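Local coordinates for oxidoreductase, 2OG-Fe oxygenase family protein, putative, expressed (Oryza sativa subsp. japonica, PDB 5XOI) that probably acts as an Fe(II)- and 2-oxoglutarate-dependent dioxygenase of the AlkB family, this chain being its oxygenase domain, at residues 100-104 against 115-119. Coordinates in Å, arbitrary orientation, origin at the centre of the assembly. Numbering follows the deposited sequence.
Sequences SNEFL and EELPP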
loop_
_atom_site.group_PDB
_atom_site.type_symbol
_atom_site.label_atom_id
_atom_site.label_comp_id
_atom_site.label_asym_id
_atom_site.label_seq_id
_atom_site.Cartn_x
_atom_site.Cartn_y
_atom_site.Cartn_z
ATOM N N SER A 100 5.470 12.743 7.223
ATOM C CA SER A 100 4.939 12.118 8.430
ATOM C C SER A 100 5.800 12.440 9.646
ATOM O O SER A 100 5.282 12.743 10.726
ATOM C CB SER A 100 4.841 10.609 8.232
ATOM O OG SER A 100 3.882 10.295 7.244
ATOM N N ASN A 101 7.122 12.338 9.502
ATOM C CA ASN A 101 7.985 12.571 10.652
ATOM C C ASN A 101 7.937 14.020 11.101
ATOM O O ASN A 101 8.063 14.296 12.294
ATOM C CB ASN A 101 9.413 12.145 10.329
ATOM C CG ASN A 101 9.595 10.650 10.474
ATOM O OD1 ASN A 101 8.750 9.990 11.077
ATOM N ND2 ASN A 101 10.673 10.105 9.908
ATOM N N GLU A 102 7.740 14.950 10.170
ATOM C CA GLU A 102 7.560 16.343 10.555
ATOM C C GLU A 102 6.257 16.522 11.322
ATOM O O GLU A 102 6.216 17.232 12.331
ATOM C CB GLU A 102 7.587 17.238 9.315
ATOM C CG GLU A 102 7.327 18.711 9.613
ATOM C CD GLU A 102 8.435 19.344 10.424
ATOM O OE1 GLU A 102 9.552 18.776 10.451
ATOM O OE2 GLU A 102 8.186 20.414 11.034
ATOM N N PHE A 103 5.190 15.871 10.855
ATOM C CA PHE A 103 3.925 15.880 11.580
ATOM C C PHE A 103 4.098 15.315 12.987
ATOM O O PHE A 103 3.642 15.913 13.966
ATOM C CB PHE A 103 2.901 15.081 10.768
ATOM C CG PHE A 103 1.628 14.770 11.488
ATOM C CD1 PHE A 103 0.731 15.774 11.800
ATOM C CD2 PHE A 103 1.292 13.458 11.785
ATOM C CE1 PHE A 103 -0.468 15.486 12.436
ATOM C CE2 PHE A 103 0.100 13.157 12.427
ATOM C CZ PHE A 103 -0.785 14.178 12.753
ATOM N N LEU A 104 4.750 14.149 13.105
ATOM C CA LEU A 104 4.952 13.538 14.417
ATOM C C LEU A 104 5.832 14.401 15.314
ATOM O O LEU A 104 5.636 14.423 16.536
ATOM C CB LEU A 104 5.565 12.142 14.262
ATOM C CG LEU A 104 4.708 11.074 13.549
ATOM C CD1 LEU A 104 5.557 9.888 13.173
ATOM C CD2 LEU A 104 3.566 10.611 14.436
ATOM N N GLU A 115 7.740 10.612 18.645
ATOM C CA GLU A 115 7.612 9.525 17.684
ATOM C C GLU A 115 8.344 9.862 16.392
ATOM O O GLU A 115 8.440 11.022 15.986
ATOM C CB GLU A 115 6.145 9.230 17.372
ATOM C CG GLU A 115 5.411 8.442 18.434
ATOM C CD GLU A 115 4.007 8.065 17.984
ATOM O OE1 GLU A 115 3.840 7.675 16.806
ATOM O OE2 GLU A 115 3.069 8.172 18.798
ATOM N N GLU A 116 8.849 8.824 15.741
ATOM C CA GLU A 116 9.604 8.989 14.509
ATOM C C GLU A 116 9.575 7.677 13.745
ATOM O O GLU A 116 9.929 6.633 14.297
ATOM C CB GLU A 116 11.046 9.397 14.807
ATOM C CG GLU A 116 11.780 9.970 13.616
ATOM C CD GLU A 116 13.151 10.513 14.004
ATOM O OE1 GLU A 116 13.707 10.075 15.029
ATOM O OE2 GLU A 116 13.655 11.405 13.297
ATOM N N LEU A 117 9.161 7.736 12.487
ATOM C CA LEU A 117 9.172 6.543 11.648
ATOM C C LEU A 117 10.571 6.308 11.084
ATOM O O LEU A 117 11.231 7.258 10.657
ATOM C CB LEU A 117 8.187 6.709 10.503
ATOM C CG LEU A 117 6.712 6.609 10.879
ATOM C CD1 LEU A 117 5.888 7.394 9.874
ATOM C CD2 LEU A 117 6.269 5.149 10.944
ATOM N N PRO A 118 11.044 5.065 11.058
ATOM C CA PRO A 118 12.345 4.776 10.441
ATOM C C PRO A 118 12.313 5.078 8.954
ATOM O O PRO A 118 11.240 5.060 8.325
ATOM C CB PRO A 118 12.536 3.271 10.698
ATOM C CG PRO A 118 11.556 2.920 11.777
ATOM C CD PRO A 118 10.397 3.856 11.593
ATOM N N PRO A 119 13.461 5.352 8.345
ATOM C CA PRO A 119 13.484 5.590 6.898
ATOM C C PRO A 119 13.167 4.313 6.135
ATOM O O PRO A 119 13.205 3.203 6.670
ATOM C CB PRO A 119 14.920 6.052 6.632
ATOM C CG PRO A 119 15.704 5.385 7.712
ATOM C CD PRO A 119 14.813 5.379 8.929
HETATM O O HOH W 1 9.577 12.584 14.009
HETATM O O HOH W 2 5.498 12.503 18.558
#
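Residues 115-119 run extended past the last turns of helix 87-106, to which 100-104 belongs; the closest CA pairs are N101 with E116 (5.5 Å) and L104 with E115 (5.8 Å). The amide of N101 grips the backbone of L117 at both ends, OD1 accepting from L117 N at 2.7 Å and ND2 donating to L117 O at 3.0 Å, as the backbone of a hydrogen-bonded antiparallel strand partner would. Two waters continue the link: one donates to N101 O and E115 O, the other donates to L104 O and accepts from E115 N. On the side facing the sheet, L104 CD1 meets L117 CD1 at 4.1 Å, and L117 CD1 also touches S100 CB (3.8 Å). E115 turns its carboxylate to Y8 and G12, while L104 packs on Y8 and V14, and L117 on I189. A returning loop is thus pinned to the end of helix 87-106, which packs across the face of the major sheet, here over strands 6-10, 13-16 and 187-190, in the double-stranded beta-helix fold of 2-oxoglutarate oxygenases.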